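Local coordinates for arginine decarboxylase, A207R protein (PDB 2NVA) that decarboxylates arginine to agmatine with the help of pyridoxal 5'-phosphate, as a viral member of the eukaryotic ornithine decarboxylase-like family, at residues Q303-V308 against W344-S349. Sequence-based numbering, arbitrary orientation.
Sequences QLLRDV and WVYFPS
W344 meets L305 through its backbone and the root of its side chain: the carbonyl O accepts a hydrogen bond from L305 N (3.2 Å), and CB packs against L305 CD1 at 3.5 Å. The same oxygen takes a second bond from a water that in turn accepts a hydrogen bond from R306 N, so it holds L305 N directly and R306 N through the water as the chain leaves the short strand 303-304. The indole turns off to meet the ring of F19.

V345 faces L304 in a non-hydrogen-bonded antiparallel pair. Its CA approaches Q303 O at 3.2 Å in a CA-H...O contact, while both side chains lie on the sheet face turned from Q303 and Y346.

Y346 and Q303 form the hydrogen-bonded pair. Q303 N gives Y346 O a nearly straight bond (2.8 Å), returned from Y346 N to Q303 O. Y346 CG sits between its own backbone N and carbonyl carbon (chi1 74°), and Q303 CB lies over one ring face, 3.8 Å from the centroid, in a CH-pi contact. L305 CD2 touches CD2 of the ring at its edge, near the ring plane. The glutamine chain bends at chi2 (-76°), which sets CD; a water bridges Q303 OE1 and Y346 OH, and the amide and ring planes stand 54° apart.

Past the strand, P348 CG meets Q303 CG at 3.9 Å.

Helix 2-11 covers L305 through V5, N6 and L9. With V345 and F347 hydrogen-bonded through their backbones to strand 262-274, strand 344-347 lies between 262-274 and 303-304, antiparallel to both, in the mixed beta-sheet domain that accompanies the TIM barrel in class-II, ornithine decarboxylase-like enzymes.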
loop_
_atom_site.group_PDB
_atom_site.type_symbol
_atom_site.label_atom_id
_atom_site.label_comp_id
_atom_site.label_asym_id
_atom_site.label_seq_id
_atom_site.Cartn_x
_atom_site.Cartn_y
_atom_site.Cartn_z
ATOM N N GLN A 303 19.274 -8.600 -10.400
ATOM C CA GLN A 303 20.422 -9.449 -10.711
ATOM C C GLN A 303 19.898 -10.832 -11.090
ATOM O O GLN A 303 19.123 -11.422 -10.339
ATOM C CB GLN A 303 21.308 -9.568 -9.470
ATOM C CG GLN A 303 21.942 -8.244 -9.059
ATOM C CD GLN A 303 23.091 -7.879 -9.959
ATOM O OE1 GLN A 303 23.984 -8.693 -10.202
ATOM N NE2 GLN A 303 23.092 -6.649 -10.458
ATOM N N LEU A 304 20.323 -11.351 -12.240
ATOM C CA LEU A 304 19.952 -12.715 -12.636
ATOM C C LEU A 304 20.722 -13.742 -11.814
ATOM O O LEU A 304 21.926 -13.582 -11.576
ATOM C CB LEU A 304 20.283 -12.939 -14.109
ATOM C CG LEU A 304 19.230 -12.633 -15.159
ATOM C CD1 LEU A 304 19.036 -11.121 -15.329
ATOM C CD2 LEU A 304 19.683 -13.296 -16.472
ATOM N N LEU A 305 20.033 -14.784 -11.366
ATOM C CA LEU A 305 20.702 -15.870 -10.650
ATOM C C LEU A 305 21.305 -16.903 -11.603
ATOM O O LEU A 305 22.307 -17.530 -11.276
ATOM C CB LEU A 305 19.773 -16.506 -9.610
ATOM C CG LEU A 305 19.623 -15.540 -8.417
ATOM C CD1 LEU A 305 18.309 -15.758 -7.685
ATOM C CD2 LEU A 305 20.814 -15.604 -7.466
ATOM N N ARG A 306 20.685 -17.072 -12.775
ATOM C CA ARG A 306 21.239 -17.910 -13.846
ATOM C C ARG A 306 22.443 -17.222 -14.501
ATOM O O ARG A 306 22.371 -16.049 -14.895
ATOM C CB ARG A 306 20.157 -18.195 -14.888
ATOM C CG ARG A 306 20.650 -18.902 -16.128
ATOM C CD ARG A 306 19.500 -19.367 -17.017
ATOM N NE ARG A 306 18.493 -18.327 -17.254
ATOM C CZ ARG A 306 18.567 -17.395 -18.205
ATOM N NH1 ARG A 306 19.623 -17.362 -19.014
ATOM N NH2 ARG A 306 17.588 -16.497 -18.356
ATOM N N ASP A 307 23.563 -17.943 -14.581
ATOM C CA ASP A 307 24.778 -17.420 -15.224
ATOM C C ASP A 307 24.585 -17.304 -16.743
ATOM O O ASP A 307 24.070 -18.228 -17.395
ATOM C CB ASP A 307 25.978 -18.329 -14.920
ATOM C CG ASP A 307 27.307 -17.706 -15.321
ATOM O OD1 ASP A 307 27.354 -16.489 -15.606
ATOM O OD2 ASP A 307 28.326 -18.428 -15.341
ATOM N N VAL A 308 24.978 -16.159 -17.298
ATOM C CA VAL A 308 24.957 -15.963 -18.743
ATOM C C VAL A 308 26.364 -15.611 -19.210
ATOM O O VAL A 308 27.130 -15.030 -18.433
ATOM C CB VAL A 308 23.948 -14.861 -19.180
ATOM C CG1 VAL A 308 22.515 -15.259 -18.794
ATOM C CG2 VAL A 308 24.317 -13.500 -18.596
ATOM N N TRP A 344 14.905 -17.117 -11.471
ATOM C CA TRP A 344 14.865 -16.276 -10.285
ATOM C C TRP A 344 15.792 -15.099 -10.491
ATOM O O TRP A 344 16.852 -15.214 -11.141
ATOM C CB TRP A 344 15.312 -17.072 -9.047
ATOM C CG TRP A 344 14.293 -18.061 -8.540
ATOM C CD1 TRP A 344 14.134 -19.368 -8.930
ATOM C CD2 TRP A 344 13.321 -17.825 -7.524
ATOM N NE1 TRP A 344 13.107 -19.957 -8.221
ATOM C CE2 TRP A 344 12.584 -19.023 -7.358
ATOM C CE3 TRP A 344 12.985 -16.706 -6.745
ATOM C CZ2 TRP A 344 11.536 -19.133 -6.428
ATOM C CZ3 TRP A 344 11.946 -16.822 -5.825
ATOM C CH2 TRP A 344 11.232 -18.021 -5.679
ATOM N N VAL A 345 15.402 -13.966 -9.928
ATOM C CA VAL A 345 16.274 -12.801 -9.872
ATOM C C VAL A 345 16.277 -12.297 -8.438
ATOM O O VAL A 345 15.414 -12.688 -7.651
ATOM C CB VAL A 345 15.812 -11.661 -10.836
ATOM C CG1 VAL A 345 15.693 -12.187 -12.281
ATOM C CG2 VAL A 345 14.475 -11.058 -10.392
ATOM N N TYR A 346 17.232 -11.436 -8.093
ATOM C CA TYR A 346 17.092 -10.715 -6.841
ATOM C C TYR A 346 17.370 -9.232 -7.006
ATOM O O TYR A 346 18.112 -8.818 -7.889
ATOM C CB TYR A 346 17.940 -11.343 -5.724
ATOM C CG TYR A 346 19.424 -11.089 -5.833
ATOM C CD1 TYR A 346 20.008 -9.950 -5.256
ATOM C CD2 TYR A 346 20.254 -11.997 -6.487
ATOM C CE1 TYR A 346 21.365 -9.711 -5.356
ATOM C CE2 TYR A 346 21.626 -11.767 -6.575
ATOM C CZ TYR A 346 22.165 -10.621 -6.020
ATOM O OH TYR A 346 23.521 -10.397 -6.118
ATOM N N PHE A 347 16.757 -8.442 -6.128
ATOM C CA PHE A 347 16.954 -7.003 -6.093
ATOM C C PHE A 347 17.820 -6.654 -4.894
ATOM O O PHE A 347 17.432 -6.924 -3.742
ATOM C CB PHE A 347 15.601 -6.292 -6.007
ATOM C CG PHE A 347 14.794 -6.394 -7.269
ATOM C CD1 PHE A 347 14.856 -5.386 -8.226
ATOM C CD2 PHE A 347 13.995 -7.517 -7.517
ATOM C CE1 PHE A 347 14.116 -5.472 -9.406
ATOM C CE2 PHE A 347 13.247 -7.617 -8.698
ATOM C CZ PHE A 347 13.319 -6.584 -9.650
ATOM N N PRO A 348 19.012 -6.088 -5.161
ATOM C CA PRO A 348 19.937 -5.737 -4.082
ATOM C C PRO A 348 19.390 -4.613 -3.201
ATOM O O PRO A 348 18.572 -3.837 -3.665
ATOM C CB PRO A 348 21.194 -5.244 -4.826
ATOM C CG PRO A 348 21.051 -5.744 -6.241
ATOM C CD PRO A 348 19.565 -5.783 -6.501
ATOM N N SER A 349 19.869 -4.541 -1.955
ATOM C CA SER A 349 19.595 -3.409 -1.056
ATOM C C SER A 349 18.103 -3.126 -0.946
ATOM O O SER A 349 17.634 -2.009 -1.179
ATOM C CB SER A 349 20.387 -2.163 -1.489
ATOM O OG SER A 349 21.795 -2.447 -1.491
HETATM O O HOH W 1 24.581 -10.974 -8.801
HETATM O O HOH W 2 17.989 -15.911 -13.544
#